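Local coordinates for capsid protein (Turnip yellow mosaic virus, PDB 2FZ2), which assembles in 180 copies into the T=3 icosahedral capsid that encloses the single-stranded RNA genome of the virus, at residues Ser37-Ala42 with Ile171-Thr176; Ala49-Ala54 with Pro151-Ser156; Leu74-His79 with Val93-Ala98. All coordinates share one frame; numbering follows the deposited sequence.

Contact 1 of 3, residues Ser37-Ala42 with Ile171-Thr176; sequences SEVLFA and ITVSGT
Ser37-Ala42 and Ile171-Thr176 form an antiparallel strand pair joined by backbone hydrogen bonds, with Val39 and Leu40 both set against Ile171. They belong to strands 30-42 and 169-182, neighbours in one sheet of the coat-protein barrel. At one end the ladder is regular: Ser37 and Val173 make a hydrogen-bonded pair, Ser37 N reaching Val173 O at 2.8 Å and Val173 N returning to Ser37 O at 3.0 Å. Glu38 and Thr172 follow as a non-hydrogen-bonded pair. The register then slips by one residue. Ile171 O takes two donors, Val39 N at 2.8 Å and Leu40 N at 3.1 Å, while Ile171 N binds Leu40 O. This is a classic beta bulge, and Val39 carries its signature, a psi of -42° where extended residues have strongly positive values. The extra residue turns the Val39 side chain toward the partner strand. With CG1 anti to the backbone N (chi1 -178°), CG2 lies beside that nitrogen and meets Val173 CB at 3.7 Å, while Val39 CB lies 3.7 Å from Ile171 CG2; the Val39 and Ile171 side chains cross obliquely. In jelly-roll terms the two strands are B and I, the first and last of the barrel along the chain and adjacent in its BIDG sheet. Ser37, Leu40, Ile171 and Val173 share one face of the sheet, where Ile171 also packs on Val76 of strand 66-80. Glu38 and Thr172 lie on the other face, and there Glu38 OE1 is hydrogen-bonded to Thr108 OG1 of a neighbouring subunit.

Contact 2 of 3, residues Ala49-Ala54 with Pro151-Ser156; sequences ASLTIA and PKLLIS
An antiparallel edge of the four-stranded sheet is built here, Ala49 pairing with Ile155 and Leu51 with Leu153 where strand 47-52 runs against strand 151-158. Both are hydrogen-bonded pairs. Ile155 N binds Ala49 O at 2.7 Å, and Ala49 N returns to Ile155 O; further on, Leu153 N binds Leu51 O at 2.8 Å, and Leu51 N returns to Leu153 O. Ile53 N adds a fifth bond, to Pro151 O at 2.9 Å, as the first chain leaves the strand for a 3-10 turn. On one face the Leu51 and Leu153 side chains lie side by side and point the same way. Leu51 CG sits between its backbone N and carbonyl carbon (chi1 83°), and from there CD2 reaches Leu153 CB at 3.5 Å. Ile53 CD1 comes in obliquely to the same CB, at 3.7 Å, so two methyl groups from Ala49-Ala54 meet on that methylene. This face turns inward: Leu153 and Ile53 both pack on Trp95 of strand 89-97. On the other face Leu154 CD2 touches Ser50 CB at 3.3 Å. Lys152 also starts on this face, its CG passing 4.0 Å from Leu51 O, and its NZ is hydrogen-bonded to Ser100 O. The pair fits strands C and H, adjacent in the CHEF sheet of a viral jelly roll, with its leucine and isoleucine face turned to the interior of the sandwich.

Contact 3 of 3, residues Leu74-His79 with Val93-Ala98; sequences LWVTIH and VCWVPA
The indole of Trp95 turns an edge of its ring to the backbone of strand 66-80: Trp75 C and Val76 N lie close to the ring plane, with Trp75 C 3.8 Å from Trp95 CZ2. Val76 CG1 and Leu74 CD2 approach the same ring obliquely. Val76 CG1 lies 3.7 Å from Trp95 CZ2, and Leu74 CD2 is 3.7 Å from Trp95 CH2 and 3.8 Å from Trp95 CZ3. The Leu74 side chain crosses the indole at a slant, whereas that of Val76 slides past it in the opposite direction. The buried indole nitrogen does not go unpaired, for NE1 donates to Val130 O of strand 128-131. Further along, Val76 CG1 and Val93 CG1 meet at 4.3 Å and Ile78 CD1 reaches Val93 CG2 at 4.4 Å, a looser end to the interface. No hydrogen bond joins the two strands; their axes pass 9.4 Å apart at 160°, the spacing of layers packed through side chains. This is the hydrophobic interior of the jelly-roll sandwich. Within strand 66-80, Trp75 points away from this interior, and its NE1 makes a weak bond to Thr77 OG1, at the edge of the Trp75 ring. Strand 66-80 lies between strands 128-131 and 169-182 in its sheet, and strand 89-97 adjoins strand 151-158 in the facing one, whose Leu153 also packs on Trp95.

From the N terminus the chain lays down Ser37-Ala42, then Ala49-Ala54, then Leu74-His79, one after another, before any of them finds its partner. Contact 3 closes first, when the chain returns at Val93-Ala98; contact 2 closes at Pro151-Ser156 and contact 1 last, at Ile171-Thr176. The three loops therefore sit one within another, and none cross. Contact 1 joins two strands of one sheet, contact 2 two strands of the other, and contact 3 bridges the sheets. Its strands continue both ladders: Thr172 O faces Thr77 N, Ser174 O faces Trp75 N and Leu154 N faces Cys94 O, in probable hydrogen bonds.

Contact 1 of 3, residues Ser37-Ala42 with Ile171-Thr176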
ATOM      1  N   SER D  37     -57.934 -73.947  87.424  1.00 16.16           N
ATOM      2  CA  SER D  37     -58.402 -74.173  88.779  1.00 17.38           C
ATOM      3  C   SER D  37     -59.830 -74.651  88.743  1.00 16.19           C
ATOM      4  O   SER D  37     -60.665 -74.095  88.032  1.00 10.19           O
ATOM      5  CB  SER D  37     -58.312 -72.897  89.619  1.00 22.05           C
ATOM      6  OG  SER D  37     -58.362 -73.196  91.011  1.00 33.60           O
ATOM      7  N   GLU D  38     -60.096 -75.707  89.502  1.00 20.85           N
ATOM      8  CA  GLU D  38     -61.432 -76.258  89.574  1.00 16.71           C
ATOM      9  C   GLU D  38     -62.243 -75.228  90.321  1.00 18.24           C
ATOM     10  O   GLU D  38     -61.805 -74.715  91.355  1.00 25.27           O
ATOM     11  CB  GLU D  38     -61.417 -77.576  90.338  1.00 20.45           C
ATOM     12  CG  GLU D  38     -61.269 -78.782  89.430  1.00 28.86           C
ATOM     13  CD  GLU D  38     -60.885 -80.035  90.181  1.00 38.77           C
ATOM     14  OE1 GLU D  38     -60.263 -80.930  89.561  1.00 41.39           O
ATOM     15  OE2 GLU D  38     -61.207 -80.122  91.392  1.00 48.24           O
ATOM     16  N   VAL D  39     -63.411 -74.905  89.781  1.00 16.88           N
ATOM     17  CA  VAL D  39     -64.286 -73.916  90.394  1.00 14.98           C
ATOM     18  C   VAL D  39     -65.539 -74.545  90.965  1.00 16.74           C
ATOM     19  O   VAL D  39     -65.974 -74.185  92.054  1.00 17.28           O
ATOM     20  CB  VAL D  39     -64.748 -72.864  89.389  1.00 10.29           C
ATOM     21  CG1 VAL D  39     -65.602 -71.844  90.097  1.00 13.23           C
ATOM     22  CG2 VAL D  39     -63.545 -72.204  88.711  1.00 18.90           C
ATOM     23  N   LEU D  40     -66.125 -75.483  90.228  1.00 17.47           N
ATOM     24  CA  LEU D  40     -67.336 -76.118  90.705  1.00 18.98           C
ATOM     25  C   LEU D  40     -67.864 -77.286  89.872  1.00 18.61           C
ATOM     26  O   LEU D  40     -67.865 -77.232  88.641  1.00 23.29           O
ATOM     27  CB  LEU D  40     -68.413 -75.056  90.814  1.00 15.37           C
ATOM     28  CG  LEU D  40     -69.726 -75.542  91.385  1.00 21.42           C
ATOM     29  CD1 LEU D  40     -69.479 -76.497  92.576  1.00 32.01           C
ATOM     30  CD2 LEU D  40     -70.520 -74.325  91.783  1.00 12.67           C
ATOM     31  N   PHE D  41     -68.319 -78.332  90.561  1.00 19.53           N
ATOM     32  CA  PHE D  41     -68.882 -79.513  89.913  1.00 22.11           C
ATOM     33  C   PHE D  41     -70.383 -79.410  90.102  1.00 27.03           C
ATOM     34  O   PHE D  41     -70.954 -79.957  91.054  1.00 28.62           O
ATOM     35  CB  PHE D  41     -68.365 -80.764  90.590  1.00 29.28           C
ATOM     36  CG  PHE D  41     -66.945 -81.092  90.244  1.00 32.60           C
ATOM     37  CD1 PHE D  41     -65.904 -80.313  90.725  1.00 35.68           C
ATOM     38  CD2 PHE D  41     -66.645 -82.190  89.446  1.00 34.44           C
ATOM     39  CE1 PHE D  41     -64.579 -80.623  90.418  1.00 34.50           C
ATOM     40  CE2 PHE D  41     -65.329 -82.507  89.134  1.00 33.88           C
ATOM     41  CZ  PHE D  41     -64.292 -81.722  89.621  1.00 36.30           C
ATOM     42  N   ALA D  42     -71.028 -78.720  89.173  1.00 27.96           N
ATOM     43  CA  ALA D  42     -72.450 -78.460  89.298  1.00 28.31           C
ATOM     44  C   ALA D  42     -73.419 -79.340  88.571  1.00 24.52           C
ATOM     45  O   ALA D  42     -73.042 -80.251  87.833  1.00 17.75           O
ATOM     46  CB  ALA D  42     -72.723 -77.019  88.912  1.00 30.92           C
ATOM     47  N   ILE D 171     -66.930 -76.613  86.015  1.00  8.62           N
ATOM     48  CA  ILE D 171     -66.534 -75.277  85.719  1.00 12.17           C
ATOM     49  C   ILE D 171     -65.162 -75.039  86.243  1.00 11.67           C
ATOM     50  O   ILE D 171     -64.906 -75.171  87.431  1.00 13.42           O
ATOM     51  CB  ILE D 171     -67.470 -74.289  86.323  1.00  5.20           C
ATOM     52  CG1 ILE D 171     -68.740 -74.244  85.484  1.00 14.88           C
ATOM     53  CG2 ILE D 171     -66.814 -72.921  86.335  1.00 23.42           C
ATOM     54  CD1 ILE D 171     -69.981 -74.489  86.260  1.00  5.20           C
ATOM     55  N   THR D 172     -64.273 -74.715  85.325  1.00 14.40           N
ATOM     56  CA  THR D 172     -62.910 -74.438  85.673  1.00 14.77           C
ATOM     57  C   THR D 172     -62.619 -73.081  85.128  1.00 17.80           C
ATOM     58  O   THR D 172     -63.228 -72.616  84.164  1.00 19.45           O
ATOM     59  CB  THR D 172     -61.918 -75.406  85.016  1.00 17.30           C
ATOM     60  OG1 THR D 172     -61.519 -74.898  83.731  1.00 17.22           O
ATOM     61  CG2 THR D 172     -62.552 -76.747  84.845  1.00 21.40           C
ATOM     62  N   VAL D 173     -61.672 -72.442  85.766  1.00 17.33           N
ATOM     63  CA  VAL D 173     -61.265 -71.160  85.325  1.00 15.04           C
ATOM     64  C   VAL D 173     -59.799 -71.387  85.023  1.00 13.78           C
ATOM     65  O   VAL D 173     -59.129 -72.156  85.706  1.00 19.13           O
ATOM     66  CB  VAL D 173     -61.467 -70.161  86.428  1.00 15.57           C
ATOM     67  CG1 VAL D 173     -60.238 -70.079  87.276  1.00 10.11           C
ATOM     68  CG2 VAL D 173     -61.822 -68.824  85.830  1.00 27.00           C
ATOM     69  N   SER D 174     -59.303 -70.748  83.982  1.00 14.22           N
ATOM     70  CA  SER D 174     -57.917 -70.921  83.623  1.00 10.89           C
ATOM     71  C   SER D 174     -57.398 -69.614  83.071  1.00 12.91           C
ATOM     72  O   SER D 174     -58.163 -68.697  82.753  1.00 17.62           O
ATOM     73  CB  SER D 174     -57.790 -72.032  82.584  1.00  8.75           C
ATOM     74  OG  SER D 174     -59.049 -72.666  82.407  1.00 19.31           O
ATOM     75  N   GLY D 175     -56.084 -69.535  82.969  1.00 16.11           N
ATOM     76  CA  GLY D 175     -55.446 -68.340  82.464  1.00 18.26           C
ATOM     77  C   GLY D 175     -53.959 -68.455  82.725  1.00 20.64           C
ATOM     78  O   GLY D 175     -53.447 -69.528  83.066  1.00 20.42           O
ATOM     79  N   THR D 176     -53.250 -67.351  82.572  1.00 19.43           N
ATOM     80  CA  THR D 176     -51.819 -67.358  82.796  1.00 16.65           C
ATOM     81  C   THR D 176     -51.419 -66.006  83.383  1.00 16.07           C
ATOM     82  O   THR D 176     -52.024 -64.976  83.061  1.00 16.74           O
ATOM     83  CB  THR D 176     -51.057 -67.658  81.464  1.00 21.04           C
ATOM     84  OG1 THR D 176     -50.093 -66.631  81.211  1.00 21.92           O
ATOM     85  CG2 THR D 176     -52.032 -67.744  80.284  1.00 15.39           C
TER

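Contact 2 of 3, residues Ala49-Ala54 with Pro151-Ser156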
ATOM      1  N   ALA D  49     -71.642 -69.607  93.414  1.00 23.43           N
ATOM      2  CA  ALA D  49     -70.286 -69.386  93.864  1.00 23.34           C
ATOM      3  C   ALA D  49     -69.744 -68.065  93.374  1.00 24.99           C
ATOM      4  O   ALA D  49     -69.953 -67.673  92.224  1.00 21.17           O
ATOM      5  CB  ALA D  49     -69.406 -70.503  93.391  1.00 19.80           C
ATOM      6  N   SER D  50     -69.055 -67.371  94.266  1.00 29.62           N
ATOM      7  CA  SER D  50     -68.452 -66.093  93.935  1.00 31.72           C
ATOM      8  C   SER D  50     -67.054 -66.200  94.450  1.00 30.00           C
ATOM      9  O   SER D  50     -66.826 -66.672  95.570  1.00 35.97           O
ATOM     10  CB  SER D  50     -69.155 -64.928  94.648  1.00 33.12           C
ATOM     11  OG  SER D  50     -70.244 -65.375  95.443  1.00 47.68           O
ATOM     12  N   LEU D  51     -66.098 -65.785  93.642  1.00 29.76           N
ATOM     13  CA  LEU D  51     -64.743 -65.853  94.131  1.00 33.65           C
ATOM     14  C   LEU D  51     -63.729 -64.938  93.476  1.00 32.86           C
ATOM     15  O   LEU D  51     -63.639 -64.814  92.253  1.00 18.82           O
ATOM     16  CB  LEU D  51     -64.247 -67.295  94.104  1.00 29.63           C
ATOM     17  CG  LEU D  51     -63.714 -67.738  92.759  1.00 21.00           C
ATOM     18  CD1 LEU D  51     -63.424 -69.209  92.787  1.00  5.20           C
ATOM     19  CD2 LEU D  51     -64.737 -67.395  91.711  1.00 23.72           C
ATOM     20  N   THR D  52     -62.990 -64.282  94.358  1.00 33.33           N
ATOM     21  CA  THR D  52     -61.930 -63.367  94.016  1.00 31.84           C
ATOM     22  C   THR D  52     -60.899 -64.319  93.445  1.00 26.78           C
ATOM     23  O   THR D  52     -60.410 -65.208  94.143  1.00 26.63           O
ATOM     24  CB  THR D  52     -61.434 -62.727  95.299  1.00 36.60           C
ATOM     25  OG1 THR D  52     -61.715 -63.626  96.388  1.00 48.80           O
ATOM     26  CG2 THR D  52     -62.163 -61.404  95.564  1.00 32.66           C
ATOM     27  N   ILE D  53     -60.595 -64.160  92.168  1.00 23.99           N
ATOM     28  CA  ILE D  53     -59.652 -65.054  91.521  1.00 19.43           C
ATOM     29  C   ILE D  53     -58.289 -64.961  92.161  1.00 22.63           C
ATOM     30  O   ILE D  53     -57.644 -65.972  92.437  1.00 19.96           O
ATOM     31  CB  ILE D  53     -59.518 -64.731  90.018  1.00 14.92           C
ATOM     32  CG1 ILE D  53     -60.373 -65.689  89.204  1.00 14.51           C
ATOM     33  CG2 ILE D  53     -58.096 -64.902  89.563  1.00 12.95           C
ATOM     34  CD1 ILE D  53     -61.818 -65.334  89.204  1.00 26.64           C
ATOM     35  N   ALA D  54     -57.858 -63.730  92.397  1.00 22.76           N
ATOM     36  CA  ALA D  54     -56.548 -63.484  92.973  1.00 22.05           C
ATOM     37  C   ALA D  54     -56.243 -64.294  94.226  1.00 17.55           C
ATOM     38  O   ALA D  54     -55.103 -64.327  94.683  1.00 17.24           O
ATOM     39  CB  ALA D  54     -56.410 -62.013  93.262  1.00 24.88           C
ATOM     40  N   PRO D 151     -60.134 -59.371  89.568  1.00  9.60           N
ATOM     41  CA  PRO D 151     -61.253 -60.160  89.056  1.00  9.05           C
ATOM     42  C   PRO D 151     -61.914 -61.043  90.088  1.00 12.56           C
ATOM     43  O   PRO D 151     -61.237 -61.661  90.930  1.00 14.73           O
ATOM     44  CB  PRO D 151     -60.635 -60.965  87.929  1.00 13.01           C
ATOM     45  CG  PRO D 151     -59.368 -60.221  87.595  1.00 13.20           C
ATOM     46  CD  PRO D 151     -58.879 -59.702  88.893  1.00 11.04           C
ATOM     47  N   LYS D 152     -63.241 -61.082  89.999  1.00  8.87           N
ATOM     48  CA  LYS D 152     -64.118 -61.860  90.874  1.00 10.40           C
ATOM     49  C   LYS D 152     -65.060 -62.589  89.928  1.00  9.21           C
ATOM     50  O   LYS D 152     -65.581 -61.996  88.988  1.00 13.00           O
ATOM     51  CB  LYS D 152     -64.926 -60.917  91.780  1.00 15.19           C
ATOM     52  CG  LYS D 152     -65.838 -61.563  92.838  1.00 17.20           C
ATOM     53  CD  LYS D 152     -66.838 -60.518  93.393  1.00 26.82           C
ATOM     54  CE  LYS D 152     -67.065 -60.628  94.911  1.00 38.85           C
ATOM     55  NZ  LYS D 152     -68.410 -60.095  95.357  1.00 45.16           N
ATOM     56  N   LEU D 153     -65.290 -63.872  90.155  1.00 13.25           N
ATOM     57  CA  LEU D 153     -66.177 -64.587  89.259  1.00  8.67           C
ATOM     58  C   LEU D 153     -67.462 -65.012  89.937  1.00 12.45           C
ATOM     59  O   LEU D 153     -67.447 -65.579  91.034  1.00 19.70           O
ATOM     60  CB  LEU D 153     -65.478 -65.807  88.679  1.00  5.92           C
ATOM     61  CG  LEU D 153     -66.389 -66.701  87.849  1.00 10.10           C
ATOM     62  CD1 LEU D 153     -66.385 -66.240  86.408  1.00 15.52           C
ATOM     63  CD2 LEU D 153     -65.911 -68.119  87.949  1.00 10.75           C
ATOM     64  N   LEU D 154     -68.576 -64.741  89.271  1.00 13.23           N
ATOM     65  CA  LEU D 154     -69.879 -65.080  89.804  1.00 12.91           C
ATOM     66  C   LEU D 154     -70.501 -66.201  89.020  1.00 13.45           C
ATOM     67  O   LEU D 154     -70.607 -66.108  87.798  1.00 19.28           O
ATOM     68  CB  LEU D 154     -70.788 -63.862  89.741  1.00 12.99           C
ATOM     69  CG  LEU D 154     -70.328 -62.731  90.653  1.00 11.67           C
ATOM     70  CD1 LEU D 154     -71.276 -61.554  90.568  1.00 15.13           C
ATOM     71  CD2 LEU D 154     -70.268 -63.250  92.071  1.00 19.45           C
ATOM     72  N   ILE D 155     -70.922 -67.252  89.716  1.00  9.18           N
ATOM     73  CA  ILE D 155     -71.566 -68.387  89.048  1.00 12.31           C
ATOM     74  C   ILE D 155     -72.881 -68.768  89.705  1.00 15.47           C
ATOM     75  O   ILE D 155     -72.967 -68.870  90.933  1.00 17.50           O
ATOM     76  CB  ILE D 155     -70.707 -69.655  89.070  1.00 11.86           C
ATOM     77  CG1 ILE D 155     -69.347 -69.400  88.430  1.00  8.41           C
ATOM     78  CG2 ILE D 155     -71.435 -70.755  88.349  1.00 11.70           C
ATOM     79  CD1 ILE D 155     -69.436 -69.000  87.012  1.00  8.41           C
ATOM     80  N   SER D 156     -73.896 -69.021  88.888  1.00 12.25           N
ATOM     81  CA  SER D 156     -75.193 -69.395  89.422  1.00 18.11           C
ATOM     82  C   SER D 156     -75.663 -70.684  88.769  1.00 18.61           C
ATOM     83  O   SER D 156     -75.636 -70.815  87.543  1.00 23.48           O
ATOM     84  CB  SER D 156     -76.204 -68.262  89.175  1.00 24.55           C
ATOM     85  OG  SER D 156     -77.156 -68.592  88.168  1.00 34.64           O
TER

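Contact 3 of 3, residues Leu74-His79 with Val93-Ala98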
ATOM      1  N   LEU D  74     -57.283 -64.494  81.234  1.00 16.25           N
ATOM      2  CA  LEU D  74     -58.101 -65.254  82.159  1.00 13.40           C
ATOM      3  C   LEU D  74     -59.491 -65.497  81.612  1.00 14.60           C
ATOM      4  O   LEU D  74     -60.102 -64.598  81.041  1.00 22.81           O
ATOM      5  CB  LEU D  74     -58.210 -64.492  83.475  1.00  5.20           C
ATOM      6  CG  LEU D  74     -59.360 -64.914  84.376  1.00  5.20           C
ATOM      7  CD1 LEU D  74     -59.026 -66.283  84.921  1.00 14.27           C
ATOM      8  CD2 LEU D  74     -59.575 -63.919  85.507  1.00  5.20           C
ATOM      9  N   TRP D  75     -59.991 -66.710  81.793  1.00  8.41           N
ATOM     10  CA  TRP D  75     -61.326 -67.033  81.337  1.00  9.19           C
ATOM     11  C   TRP D  75     -61.847 -68.184  82.152  1.00  8.78           C
ATOM     12  O   TRP D  75     -61.121 -68.789  82.928  1.00 10.13           O
ATOM     13  CB  TRP D  75     -61.325 -67.432  79.866  1.00  7.02           C
ATOM     14  CG  TRP D  75     -60.654 -68.741  79.621  1.00 18.78           C
ATOM     15  CD1 TRP D  75     -61.221 -69.983  79.674  1.00 20.70           C
ATOM     16  CD2 TRP D  75     -59.274 -68.944  79.321  1.00 21.62           C
ATOM     17  NE1 TRP D  75     -60.274 -70.952  79.425  1.00 21.49           N
ATOM     18  CE2 TRP D  75     -59.071 -70.336  79.207  1.00 17.57           C
ATOM     19  CE3 TRP D  75     -58.185 -68.083  79.139  1.00 24.79           C
ATOM     20  CZ2 TRP D  75     -57.827 -70.882  78.919  1.00 23.53           C
ATOM     21  CZ3 TRP D  75     -56.948 -68.626  78.852  1.00 18.44           C
ATOM     22  CH2 TRP D  75     -56.779 -70.011  78.746  1.00 22.71           C
ATOM     23  N   VAL D  76     -63.118 -68.491  81.954  1.00  9.66           N
ATOM     24  CA  VAL D  76     -63.749 -69.579  82.664  1.00  9.47           C
ATOM     25  C   VAL D  76     -64.371 -70.493  81.629  1.00  8.89           C
ATOM     26  O   VAL D  76     -64.915 -70.040  80.618  1.00 13.05           O
ATOM     27  CB  VAL D  76     -64.846 -69.062  83.579  1.00  8.73           C
ATOM     28  CG1 VAL D  76     -65.707 -68.074  82.813  1.00  5.20           C
ATOM     29  CG2 VAL D  76     -65.681 -70.218  84.109  1.00  5.20           C
ATOM     30  N   THR D  77     -64.293 -71.787  81.887  1.00 11.33           N
ATOM     31  CA  THR D  77     -64.845 -72.761  80.975  1.00  8.32           C
ATOM     32  C   THR D  77     -65.927 -73.606  81.615  1.00  8.81           C
ATOM     33  O   THR D  77     -65.821 -74.016  82.774  1.00 10.67           O
ATOM     34  CB  THR D  77     -63.790 -73.745  80.496  1.00  8.25           C
ATOM     35  OG1 THR D  77     -62.524 -73.090  80.300  1.00 15.08           O
ATOM     36  CG2 THR D  77     -64.273 -74.403  79.241  1.00  5.20           C
ATOM     37  N   ILE D  78     -66.978 -73.867  80.858  1.00 10.50           N
ATOM     38  CA  ILE D  78     -68.032 -74.725  81.356  1.00  9.00           C
ATOM     39  C   ILE D  78     -67.845 -76.002  80.576  1.00 15.37           C
ATOM     40  O   ILE D  78     -67.903 -75.992  79.346  1.00 15.11           O
ATOM     41  CB  ILE D  78     -69.408 -74.196  81.035  1.00  8.07           C
ATOM     42  CG1 ILE D  78     -69.518 -72.752  81.492  1.00 11.09           C
ATOM     43  CG2 ILE D  78     -70.452 -75.089  81.676  1.00 10.21           C
ATOM     44  CD1 ILE D  78     -70.917 -72.318  81.846  1.00  5.20           C
ATOM     45  N   HIS D  79     -67.598 -77.098  81.277  1.00 14.39           N
ATOM     46  CA  HIS D  79     -67.391 -78.358  80.596  1.00 16.11           C
ATOM     47  C   HIS D  79     -68.587 -79.216  80.831  1.00 18.26           C
ATOM     48  O   HIS D  79     -68.824 -79.673  81.945  1.00 25.43           O
ATOM     49  CB  HIS D  79     -66.151 -79.044  81.123  1.00 13.35           C
ATOM     50  CG  HIS D  79     -64.922 -78.205  81.026  1.00 17.66           C
ATOM     51  ND1 HIS D  79     -64.604 -77.245  81.964  1.00 16.40           N
ATOM     52  CD2 HIS D  79     -63.925 -78.186  80.110  1.00 21.98           C
ATOM     53  CE1 HIS D  79     -63.463 -76.672  81.630  1.00 19.55           C
ATOM     54  NE2 HIS D  79     -63.031 -77.223  80.509  1.00 24.27           N
ATOM     55  N   VAL D  93     -73.244 -66.675  84.578  1.00 13.29           N
ATOM     56  CA  VAL D  93     -71.862 -66.262  84.677  1.00 17.13           C
ATOM     57  C   VAL D  93     -71.635 -64.781  84.550  1.00 17.60           C
ATOM     58  O   VAL D  93     -72.235 -64.109  83.708  1.00 23.43           O
ATOM     59  CB  VAL D  93     -71.028 -66.927  83.591  1.00 13.53           C
ATOM     60  CG1 VAL D  93     -69.602 -66.420  83.632  1.00 18.76           C
ATOM     61  CG2 VAL D  93     -71.078 -68.401  83.760  1.00  7.83           C
ATOM     62  N   CYS D  94     -70.729 -64.283  85.377  1.00 19.58           N
ATOM     63  CA  CYS D  94     -70.406 -62.885  85.324  1.00 18.21           C
ATOM     64  C   CYS D  94     -69.078 -62.501  85.934  1.00 16.88           C
ATOM     65  O   CYS D  94     -68.755 -62.860  87.070  1.00 19.56           O
ATOM     66  CB  CYS D  94     -71.507 -62.071  85.968  1.00 16.61           C
ATOM     67  SG  CYS D  94     -71.492 -60.409  85.316  1.00 23.66           S
ATOM     68  N   TRP D  95     -68.305 -61.769  85.147  1.00 13.41           N
ATOM     69  CA  TRP D  95     -67.010 -61.299  85.586  1.00 15.20           C
ATOM     70  C   TRP D  95     -67.284 -59.936  86.194  1.00 18.03           C
ATOM     71  O   TRP D  95     -68.004 -59.121  85.620  1.00 18.07           O
ATOM     72  CB  TRP D  95     -66.062 -61.174  84.396  1.00 20.12           C
ATOM     73  CG  TRP D  95     -65.494 -62.478  83.921  1.00 13.56           C
ATOM     74  CD1 TRP D  95     -65.669 -63.052  82.696  1.00 19.95           C
ATOM     75  CD2 TRP D  95     -64.635 -63.348  84.650  1.00 14.38           C
ATOM     76  NE1 TRP D  95     -64.967 -64.230  82.617  1.00 16.61           N
ATOM     77  CE2 TRP D  95     -64.323 -64.435  83.805  1.00 14.25           C
ATOM     78  CE3 TRP D  95     -64.096 -63.315  85.937  1.00 16.71           C
ATOM     79  CZ2 TRP D  95     -63.498 -65.477  84.206  1.00 15.71           C
ATOM     80  CZ3 TRP D  95     -63.277 -64.348  86.336  1.00 15.20           C
ATOM     81  CH2 TRP D  95     -62.984 -65.418  85.473  1.00 18.46           C
ATOM     82  N   VAL D  96     -66.694 -59.681  87.350  1.00 17.16           N
ATOM     83  CA  VAL D  96     -66.933 -58.429  88.035  1.00 12.99           C
ATOM     84  C   VAL D  96     -65.771 -58.079  88.981  1.00 10.77           C
ATOM     85  O   VAL D  96     -65.109 -58.963  89.520  1.00 16.23           O
ATOM     86  CB  VAL D  96     -68.267 -58.558  88.803  1.00 10.10           C
ATOM     87  CG1 VAL D  96     -68.016 -58.914  90.242  1.00 15.93           C
ATOM     88  CG2 VAL D  96     -69.051 -57.300  88.692  1.00 14.27           C
ATOM     89  N   PRO D  97     -65.489 -56.782  89.171  1.00  5.97           N
ATOM     90  CA  PRO D  97     -64.385 -56.431  90.072  1.00 14.18           C
ATOM     91  C   PRO D  97     -64.684 -56.733  91.528  1.00 13.90           C
ATOM     92  O   PRO D  97     -65.783 -56.491  92.005  1.00 18.66           O
ATOM     93  CB  PRO D  97     -64.167 -54.941  89.832  1.00 10.50           C
ATOM     94  CG  PRO D  97     -65.442 -54.447  89.235  1.00 18.11           C
ATOM     95  CD  PRO D  97     -66.116 -55.601  88.559  1.00 16.03           C
ATOM     96  N   ALA D  98     -63.691 -57.269  92.220  1.00 16.31           N
ATOM     97  CA  ALA D  98     -63.813 -57.627  93.621  1.00 21.53           C
ATOM     98  C   ALA D  98     -64.721 -56.698  94.425  1.00 27.48           C
ATOM     99  O   ALA D  98     -65.520 -57.149  95.268  1.00 30.31           O
ATOM    100  CB  ALA D  98     -62.432 -57.648  94.248  1.00 32.45           C
TER